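Local coordinates for protein beta-N-acetylhexosaminidase (Akkermansia muciniphila, PDB 6JEB) that hydrolyses terminal non-reducing N-acetylhexosamine residues from beta-N-acetylhexosaminides such as N-glycans and chitobiose, by substrate-assisted catalysis, at residues A[224-229]-A[268-273]; A[259-264]-A[280-285]; A[284-289]-A[312-317]. All coordinates share one frame; numbering follows the deposited sequence.

Interaction 1: A[224-229]-A[268-273]. With ZN (zinc ion), chain B.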
loop_
_atom_site.group_PDB
_atom_site.type_symbol
_atom_site.label_atom_id
_atom_site.label_comp_id
_atom_site.label_asym_id
_atom_site.label_seq_id
_atom_site.Cartn_x
_atom_site.Cartn_y
_atom_site.Cartn_z
ATOM N N LEU A 224 -6.432 15.720 -17.728
ATOM C CA LEU A 224 -5.043 15.284 -17.742
ATOM C C LEU A 224 -4.128 16.499 -17.840
ATOM O O LEU A 224 -4.416 17.445 -18.585
ATOM C CB LEU A 224 -4.765 14.362 -18.940
ATOM C CG LEU A 224 -5.670 13.140 -19.133
ATOM C CD1 LEU A 224 -5.098 12.220 -20.196
ATOM C CD2 LEU A 224 -5.864 12.372 -17.832
ATOM N N VAL A 225 -3.014 16.473 -17.100
ATOM C CA VAL A 225 -2.002 17.502 -17.311
ATOM C C VAL A 225 -1.549 17.465 -18.773
ATOM O O VAL A 225 -1.535 16.409 -19.422
ATOM C CB VAL A 225 -0.806 17.374 -16.352
ATOM C CG1 VAL A 225 -1.222 17.725 -14.925
ATOM C CG2 VAL A 225 -0.188 15.965 -16.429
ATOM N N CYS A 226 -1.205 18.637 -19.308
ATOM C CA CYS A 226 -0.821 18.739 -20.708
ATOM C C CYS A 226 0.690 18.586 -20.830
ATOM O O CYS A 226 1.429 19.452 -20.341
ATOM C CB CYS A 226 -1.258 20.078 -21.283
ATOM S SG CYS A 226 -0.810 20.228 -23.038
ATOM N N PRO A 227 1.198 17.527 -21.470
ATOM C CA PRO A 227 2.657 17.359 -21.570
ATOM C C PRO A 227 3.349 18.443 -22.376
ATOM O O PRO A 227 4.584 18.505 -22.349
ATOM C CB PRO A 227 2.817 15.989 -22.249
ATOM C CG PRO A 227 1.512 15.285 -22.021
ATOM C CD PRO A 227 0.470 16.379 -22.037
ATOM N N GLN A 228 2.608 19.283 -23.100
ATOM C CA GLN A 228 3.251 20.303 -23.919
ATOM C C GLN A 228 3.592 21.562 -23.145
ATOM O O GLN A 228 4.256 22.449 -23.695
ATOM C CB GLN A 228 2.359 20.683 -25.105
ATOM C CG GLN A 228 1.642 19.504 -25.766
ATOM C CD GLN A 228 2.513 18.260 -25.906
ATOM O OE1 GLN A 228 3.728 18.339 -26.125
ATOM N NE2 GLN A 228 1.887 17.102 -25.792
ATOM N N LYS A 229 3.180 21.665 -21.890
ATOM C CA LYS A 229 3.320 22.914 -21.156
ATOM C C LYS A 229 4.574 22.886 -20.299
ATOM O O LYS A 229 4.721 21.981 -19.459
ATOM C CB LYS A 229 2.087 23.150 -20.296
ATOM C CG LYS A 229 0.820 23.205 -21.139
ATOM C CD LYS A 229 -0.201 24.145 -20.546
ATOM C CE LYS A 229 -1.414 24.269 -21.441
ATOM N NZ LYS A 229 -2.516 25.024 -20.770
ATOM N N PRO A 268 -5.419 21.304 -28.632
ATOM C CA PRO A 268 -4.725 21.851 -29.806
ATOM C C PRO A 268 -3.215 21.789 -29.691
ATOM O O PRO A 268 -2.532 21.685 -30.720
ATOM C CB PRO A 268 -5.242 23.298 -29.887
ATOM C CG PRO A 268 -5.675 23.612 -28.488
ATOM C CD PRO A 268 -6.226 22.322 -27.939
ATOM N N LEU A 269 -2.666 21.843 -28.472
ATOM C CA LEU A 269 -1.224 21.698 -28.308
ATOM C C LEU A 269 -0.796 20.251 -28.499
ATOM O O LEU A 269 0.184 19.968 -29.196
ATOM C CB LEU A 269 -0.795 22.184 -26.923
ATOM C CG LEU A 269 -1.112 23.644 -26.600
ATOM C CD1 LEU A 269 -0.654 23.952 -25.179
ATOM C CD2 LEU A 269 -0.456 24.585 -27.600
ATOM N N CYS A 270 -1.517 19.315 -27.871
ATOM C CA CYS A 270 -1.144 17.907 -27.982
ATOM C C CYS A 270 -1.316 17.382 -29.403
ATOM O O CYS A 270 -0.528 16.535 -29.843
ATOM C CB CYS A 270 -1.937 17.056 -26.990
ATOM S SG CYS A 270 -1.488 17.333 -25.252
ATOM N N ARG A 271 -2.325 17.863 -30.135
ATOM C CA ARG A 271 -2.504 17.413 -31.514
ATOM C C ARG A 271 -1.259 17.675 -32.349
ATOM O O ARG A 271 -0.780 16.787 -33.061
ATOM C CB ARG A 271 -3.718 18.095 -32.145
ATOM C CG ARG A 271 -5.015 17.476 -31.712
ATOM C CD ARG A 271 -6.196 18.247 -32.238
ATOM N NE ARG A 271 -7.413 17.473 -32.047
ATOM C CZ ARG A 271 -8.617 17.844 -32.459
ATOM N NH1 ARG A 271 -8.782 18.993 -33.104
ATOM N NH2 ARG A 271 -9.655 17.054 -32.225
ATOM N N GLU A 272 -0.720 18.895 -32.278
ATOM C CA GLU A 272 0.457 19.213 -33.081
ATOM C C GLU A 272 1.719 18.575 -32.521
ATOM O O GLU A 272 2.629 18.236 -33.286
ATOM C CB GLU A 272 0.638 20.723 -33.210
ATOM C CG GLU A 272 -0.183 21.335 -34.304
ATOM C CD GLU A 272 0.119 20.736 -35.675
ATOM O OE1 GLU A 272 1.290 20.748 -36.116
ATOM O OE2 GLU A 272 -0.822 20.236 -36.310
ATOM N N ALA A 273 1.805 18.410 -31.200
ATOM C CA ALA A 273 2.949 17.702 -30.642
ATOM C C ALA A 273 2.989 16.263 -31.133
ATOM O O ALA A 273 4.064 15.739 -31.448
ATOM C CB ALA A 273 2.913 17.748 -29.120
HETATM ZN ZN ZN B . -2.564 19.117 -24.118
#
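C226 and C270 meet across a zinc ion as half of a Cys4 site, completed by C206 and by C267, the other member of a CxxC pair at the start of helix 268-277. The metal lies 2.3 Å from C226 SG and 2.4 Å from C270 SG. C226 reaches it with SG anti to its backbone N (chi1 -179°), and within the type I turn from C226 to K229 the Q228 N donates to C226 SG. Q228 supplies a second-shell bond as well. Its CG lies against the L269 carbonyl carbon, and a bend at chi2 (-41°) brings CD against A273 CB, at 3.3 Å. From there Q228 NE2 donates to C270 SG at 3.4 Å, nearly straight at 173°, with the sulphur in the amide plane. N-H donors of this kind probably temper the negative charge of the thiolates. An alanine in place of Q228 would probably leave C270 SG without this donor and open a gap beside A273 CB. The other branch of the amide also meets the helix, Q228 OE1 touching A273 CB at 3.2 Å.

Interaction 2: A[259-264]-A[280-285]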
loop_
_atom_site.group_PDB
_atom_site.type_symbol
_atom_site.label_atom_id
_atom_site.label_comp_id
_atom_site.label_asym_id
_atom_site.label_seq_id
_atom_site.Cartn_x
_atom_site.Cartn_y
_atom_site.Cartn_z
ATOM N N ALA A 259 -6.965 7.095 -16.645
ATOM C CA ALA A 259 -6.560 8.312 -17.344
ATOM C C ALA A 259 -7.042 8.230 -18.788
ATOM O O ALA A 259 -6.240 7.998 -19.708
ATOM C CB ALA A 259 -5.047 8.513 -17.272
ATOM N N PRO A 260 -8.339 8.434 -19.030
ATOM C CA PRO A 260 -8.830 8.435 -20.412
ATOM C C PRO A 260 -8.214 9.602 -21.166
ATOM O O PRO A 260 -7.951 10.663 -20.600
ATOM C CB PRO A 260 -10.340 8.623 -20.244
ATOM C CG PRO A 260 -10.472 9.402 -18.982
ATOM C CD PRO A 260 -9.373 8.884 -18.079
ATOM N N THR A 261 -7.979 9.403 -22.459
ATOM C CA THR A 261 -7.161 10.346 -23.211
ATOM C C THR A 261 -7.966 11.278 -24.112
ATOM O O THR A 261 -7.371 11.982 -24.933
ATOM C CB THR A 261 -6.100 9.604 -24.017
ATOM O OG1 THR A 261 -6.729 8.573 -24.779
ATOM C CG2 THR A 261 -5.053 8.986 -23.085
ATOM N N GLU A 262 -9.289 11.322 -23.947
ATOM C CA GLU A 262 -10.150 12.175 -24.765
ATOM C C GLU A 262 -9.630 13.609 -24.860
ATOM O O GLU A 262 -9.597 14.196 -25.948
ATOM C CB GLU A 262 -11.563 12.160 -24.184
ATOM C CG GLU A 262 -12.508 13.155 -24.819
ATOM C CD GLU A 262 -13.835 13.236 -24.093
ATOM O OE1 GLU A 262 -14.190 12.268 -23.388
ATOM O OE2 GLU A 262 -14.519 14.273 -24.220
ATOM N N LEU A 263 -9.232 14.200 -23.729
ATOM C CA LEU A 263 -8.824 15.604 -23.770
ATOM C C LEU A 263 -7.454 15.790 -24.413
ATOM O O LEU A 263 -7.217 16.822 -25.052
ATOM C CB LEU A 263 -8.900 16.253 -22.384
ATOM C CG LEU A 263 -10.311 16.340 -21.790
ATOM C CD1 LEU A 263 -10.328 17.193 -20.517
ATOM C CD2 LEU A 263 -11.308 16.878 -22.813
ATOM N N TRP A 264 -6.540 14.822 -24.253
ATOM C CA TRP A 264 -5.298 14.855 -25.023
ATOM C C TRP A 264 -5.582 14.795 -26.519
ATOM O O TRP A 264 -4.942 15.501 -27.311
ATOM C CB TRP A 264 -4.392 13.689 -24.634
ATOM C CG TRP A 264 -3.570 13.911 -23.402
ATOM C CD1 TRP A 264 -3.579 15.013 -22.577
ATOM C CD2 TRP A 264 -2.586 13.019 -22.867
ATOM N NE1 TRP A 264 -2.673 14.840 -21.554
ATOM C CE2 TRP A 264 -2.050 13.627 -21.712
ATOM C CE3 TRP A 264 -2.107 11.759 -23.253
ATOM C CZ2 TRP A 264 -1.056 13.020 -20.939
ATOM C CZ3 TRP A 264 -1.123 11.156 -22.486
ATOM C CH2 TRP A 264 -0.609 11.785 -21.338
ATOM N N LYS A 280 0.986 8.049 -33.369
ATOM C CA LYS A 280 -0.229 7.623 -34.043
ATOM C C LYS A 280 -1.462 7.706 -33.159
ATOM O O LYS A 280 -2.576 7.789 -33.685
ATOM C CB LYS A 280 -0.069 6.191 -34.573
ATOM C CG LYS A 280 0.850 6.053 -35.792
ATOM C CD LYS A 280 2.326 6.250 -35.446
ATOM C CE LYS A 280 3.225 6.101 -36.663
ATOM N NZ LYS A 280 4.609 6.587 -36.385
ATOM N N ASP A 281 -1.295 7.698 -31.837
ATOM C CA ASP A 281 -2.434 7.710 -30.934
ATOM C C ASP A 281 -1.979 8.227 -29.576
ATOM O O ASP A 281 -0.810 8.565 -29.369
ATOM C CB ASP A 281 -3.091 6.326 -30.827
ATOM C CG ASP A 281 -2.129 5.243 -30.347
ATOM O OD1 ASP A 281 -1.360 5.481 -29.392
ATOM O OD2 ASP A 281 -2.163 4.127 -30.907
ATOM N N GLU A 282 -2.921 8.263 -28.639
ATOM C CA GLU A 282 -2.640 8.811 -27.325
ATOM C C GLU A 282 -1.984 7.804 -26.391
ATOM O O GLU A 282 -1.477 8.206 -25.338
ATOM C CB GLU A 282 -3.914 9.397 -26.710
ATOM C CG GLU A 282 -4.425 10.658 -27.405
ATOM C CD GLU A 282 -5.008 10.379 -28.785
ATOM O OE1 GLU A 282 -5.764 9.393 -28.936
ATOM O OE2 GLU A 282 -4.689 11.132 -29.726
ATOM N N GLN A 283 -1.972 6.511 -26.744
ATOM C CA GLN A 283 -1.176 5.565 -25.966
ATOM C C GLN A 283 0.312 5.777 -26.211
ATOM O O GLN A 283 1.120 5.672 -25.282
ATOM C CB GLN A 283 -1.594 4.121 -26.255
ATOM C CG GLN A 283 -2.959 3.748 -25.704
ATOM C CD GLN A 283 -3.024 3.856 -24.190
ATOM O OE1 GLN A 283 -2.435 3.045 -23.479
ATOM N NE2 GLN A 283 -3.735 4.866 -23.689
ATOM N N GLU A 284 0.698 6.077 -27.454
ATOM C CA GLU A 284 2.075 6.493 -27.712
ATOM C C GLU A 284 2.403 7.765 -26.945
ATOM O O GLU A 284 3.508 7.920 -26.415
ATOM C CB GLU A 284 2.285 6.737 -29.206
ATOM C CG GLU A 284 2.624 5.514 -30.019
ATOM C CD GLU A 284 3.114 5.887 -31.403
ATOM O OE1 GLU A 284 4.287 6.301 -31.533
ATOM O OE2 GLU A 284 2.314 5.790 -32.355
ATOM N N GLN A 285 1.446 8.691 -26.873
ATOM C CA GLN A 285 1.670 9.904 -26.100
ATOM C C GLN A 285 1.841 9.581 -24.620
ATOM O O GLN A 285 2.704 10.156 -23.945
ATOM C CB GLN A 285 0.510 10.871 -26.306
ATOM C CG GLN A 285 0.789 12.238 -25.707
ATOM C CD GLN A 285 -0.333 13.230 -25.933
ATOM O OE1 GLN A 285 -1.153 13.069 -26.838
ATOM N NE2 GLN A 285 -0.373 14.266 -25.107
HETATM O O HOH W 1 -5.149 5.828 -21.106
HETATM O O HOH W 2 -7.797 9.123 -27.160
HETATM O O HOH W 3 -5.619 6.114 -25.494
#
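T261 OG1 is gripped by two waters, both of which lead across to the start of helix 282-299. The contact belongs to the excursion that follows strand 251-253 in the (beta/alpha)8 barrel of this family 20 hydrolase, just after the active-site residue E258. One water sits 2.7 Å from T261 OG1 and donates to E282 OE1; the other lies 2.8 Å from T261 OG1 and accepts from Q283 NE2. A further water takes a second bond from Q283 NE2 and donates to A259 O, so the junction is hydrated along its polar rim. N311 ND2 donates to Q283 OE1, which probably turns NE2 toward these two waters. Beside the water-mediated links the threonine packs directly, T261 CB standing 3.5 Å from E282 CB. E282 OE2 forms a salt bridge with R274 NE. D281 caps the helix: its OD1 accepts from E284 N at 2.9 Å.

The buried half is a stack of amide on indole. Q285 CG is anti to its backbone N (chi1 -171°), and the extended chain carries CD to the indole. The carboxamide lies over one face of W264, with the planes 9° apart. R274 NH1 donates to both Q285 OE1 and W264 O, which probably helps fix the turn of the amide, while W264 NE1 donates to V225 O. Q285 NE2 lies offset toward the rim of the indole, 3.4 Å from W264 CD2.

Interaction 3: A[284-289]-A[312-317]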
loop_
_atom_site.group_PDB
_atom_site.type_symbol
_atom_site.label_atom_id
_atom_site.label_comp_id
_atom_site.label_asym_id
_atom_site.label_seq_id
_atom_site.Cartn_x
_atom_site.Cartn_y
_atom_site.Cartn_z
ATOM N N GLU A 284 0.698 6.077 -27.454
ATOM C CA GLU A 284 2.075 6.493 -27.712
ATOM C C GLU A 284 2.403 7.765 -26.945
ATOM O O GLU A 284 3.508 7.920 -26.415
ATOM C CB GLU A 284 2.285 6.737 -29.206
ATOM C CG GLU A 284 2.624 5.514 -30.019
ATOM C CD GLU A 284 3.114 5.887 -31.403
ATOM O OE1 GLU A 284 4.287 6.301 -31.533
ATOM O OE2 GLU A 284 2.314 5.790 -32.355
ATOM N N GLN A 285 1.446 8.691 -26.873
ATOM C CA GLN A 285 1.670 9.904 -26.100
ATOM C C GLN A 285 1.841 9.581 -24.620
ATOM O O GLN A 285 2.704 10.156 -23.945
ATOM C CB GLN A 285 0.510 10.871 -26.306
ATOM C CG GLN A 285 0.789 12.238 -25.707
ATOM C CD GLN A 285 -0.333 13.230 -25.933
ATOM O OE1 GLN A 285 -1.153 13.069 -26.838
ATOM N NE2 GLN A 285 -0.373 14.266 -25.107
ATOM N N MET A 286 1.029 8.653 -24.101
ATOM C CA MET A 286 1.149 8.243 -22.705
ATOM C C MET A 286 2.509 7.612 -22.437
ATOM O O MET A 286 3.142 7.896 -21.413
ATOM C CB MET A 286 0.024 7.264 -22.352
ATOM C CG MET A 286 -0.064 6.880 -20.866
ATOM S SD MET A 286 -0.699 8.198 -19.801
ATOM C CE MET A 286 -2.374 8.384 -20.407
ATOM N N LYS A 287 2.973 6.748 -23.341
ATOM C CA LYS A 287 4.298 6.152 -23.185
ATOM C C LYS A 287 5.379 7.225 -23.110
ATOM O O LYS A 287 6.268 7.171 -22.250
ATOM C CB LYS A 287 4.572 5.182 -24.337
ATOM C CG LYS A 287 5.918 4.491 -24.264
ATOM C CD LYS A 287 6.126 3.581 -25.468
ATOM C CE LYS A 287 7.436 2.817 -25.356
ATOM N NZ LYS A 287 7.432 1.871 -24.194
ATOM N N ALA A 288 5.312 8.220 -23.997
ATOM C CA ALA A 288 6.309 9.288 -23.999
ATOM C C ALA A 288 6.213 10.138 -22.739
ATOM O O ALA A 288 7.236 10.589 -22.207
ATOM C CB ALA A 288 6.128 10.163 -25.236
ATOM N N PHE A 289 4.990 10.370 -22.250
ATOM C CA PHE A 289 4.807 11.130 -21.021
ATOM C C PHE A 289 5.479 10.430 -19.845
ATOM O O PHE A 289 6.209 11.054 -19.065
ATOM C CB PHE A 289 3.309 11.325 -20.756
ATOM C CG PHE A 289 3.010 11.951 -19.422
ATOM C CD1 PHE A 289 3.217 13.306 -19.219
ATOM C CD2 PHE A 289 2.537 11.183 -18.362
ATOM C CE1 PHE A 289 2.958 13.886 -17.978
ATOM C CE2 PHE A 289 2.276 11.759 -17.122
ATOM C CZ PHE A 289 2.483 13.114 -16.933
ATOM N N ALA A 312 0.791 -3.166 -21.758
ATOM C CA ALA A 312 2.179 -3.257 -21.322
ATOM C C ALA A 312 3.110 -2.396 -22.163
ATOM O O ALA A 312 4.210 -2.068 -21.705
ATOM C CB ALA A 312 2.643 -4.712 -21.329
ATOM N N GLY A 313 2.685 -1.999 -23.364
ATOM C CA GLY A 313 3.554 -1.246 -24.252
ATOM C C GLY A 313 3.872 0.164 -23.794
ATOM O O GLY A 313 4.816 0.767 -24.314
ATOM N N ILE A 314 3.113 0.712 -22.836
ATOM C CA ILE A 314 3.365 2.088 -22.401
ATOM C C ILE A 314 4.433 2.194 -21.321
ATOM O O ILE A 314 4.801 3.316 -20.942
ATOM C CB ILE A 314 2.098 2.870 -21.985
ATOM C CG1 ILE A 314 1.484 2.308 -20.699
ATOM C CG2 ILE A 314 1.075 2.897 -23.123
ATOM C CD1 ILE A 314 0.370 3.193 -20.133
ATOM N N TYR A 315 4.939 1.075 -20.811
ATOM C CA TYR A 315 5.966 1.075 -19.779
ATOM C C TYR A 315 7.301 0.657 -20.380
ATOM O O TYR A 315 7.369 0.123 -21.490
ATOM C CB TYR A 315 5.573 0.143 -18.623
ATOM C CG TYR A 315 4.132 0.347 -18.205
ATOM C CD1 TYR A 315 3.758 1.449 -17.435
ATOM C CD2 TYR A 315 3.141 -0.538 -18.611
ATOM C CE1 TYR A 315 2.429 1.651 -17.074
ATOM C CE2 TYR A 315 1.816 -0.351 -18.256
ATOM C CZ TYR A 315 1.464 0.746 -17.483
ATOM O OH TYR A 315 0.145 0.938 -17.139
ATOM N N HIS A 316 8.370 0.931 -19.639
ATOM C CA HIS A 316 9.708 0.575 -20.083
ATOM C C HIS A 316 10.168 -0.693 -19.381
ATOM O O HIS A 316 9.921 -0.860 -18.185
ATOM C CB HIS A 316 10.684 1.703 -19.744
ATOM C CG HIS A 316 12.022 1.567 -20.405
ATOM N ND1 HIS A 316 13.013 0.739 -19.919
ATOM C CD2 HIS A 316 12.532 2.153 -21.513
ATOM C CE1 HIS A 316 14.075 0.821 -20.702
ATOM N NE2 HIS A 316 13.809 1.672 -21.676
ATOM N N PRO A 317 10.830 -1.606 -20.092
ATOM C CA PRO A 317 11.344 -2.820 -19.445
ATOM C C PRO A 317 12.119 -2.483 -18.177
ATOM O O PRO A 317 12.865 -1.503 -18.121
ATOM C CB PRO A 317 12.256 -3.424 -20.517
ATOM C CG PRO A 317 11.627 -2.997 -21.791
ATOM C CD PRO A 317 11.074 -1.611 -21.543
HETATM O O HOH W 4 7.125 4.827 -20.771
#
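K287 and M286 on helix 282-299 meet G313 and I314 in a helix-to-loop contact, part polar and part apolar, on the catalytic barrel. The helix follows strand 251-253 in the chain, and the loop joins strand 303-307 to strand 320-323, so the contact joins this helix to the loop between two neighbouring barrel strands. The backbones come very close, with K287 CA 4.2 Å from I314 CA.

K287 reaches across to the end of the 3-10 segment 312-314. Its chain is extended as far as CE, with CG anti to the backbone N, and then turns at chi4 (65°), which swings NZ to the carbonyl of G313. K287 NZ donates to G313 O at 2.8 Å, tilted 27° from the carbonyl plane, and K287 CD touches the same oxygen, G313 O, at 3.3 Å. Separately, a water donates to both K287 O and I314 O, a second polar tie between helix and loop.

The apolar half is carried by I314. Its CG1 occupies the crowded position between backbone N and carbonyl carbon (chi1 68°) and stands over the centre of the Y315 ring, 3.5 Å above its plane. From there I314 CD1 reaches M286 CG at 3.8 Å, the two side chains crossing obliquely. Y315 is itself fixed by a bond from E309 N to its OH and by its ring meeting that of F306, and its side chain lies about 7 Å from that of W324, a substrate-binding residue.

The ammonium of K287 thus serves the carbonyl of G313 and the water that of I314; these carbonyl dipoles would probably favour the lysine charge, while the contact between I314 and M286 is apolar only.

Interactions 2 and 3 use the same helix, 282-299, on successive turns and share E284 and Q285, whereas interaction 1 joins helix 268-277 to the loop before helix 230-246. Interaction 1 is the farthest from the centre of the chain, partly buried and held chiefly by metal and sulphur. Interaction 2, also partly buried, combines a hydrated rim with an aromatic-amide stack; interaction 3, the most inward, is a buried contact whose exposed members are K287 and G313. W264 and Q285 connect the first two: L224 packs on W264, and Q285 NE2 packs on C270 SG. M286 continues the series, touching T261 and W264 from the helix that carries interaction 3.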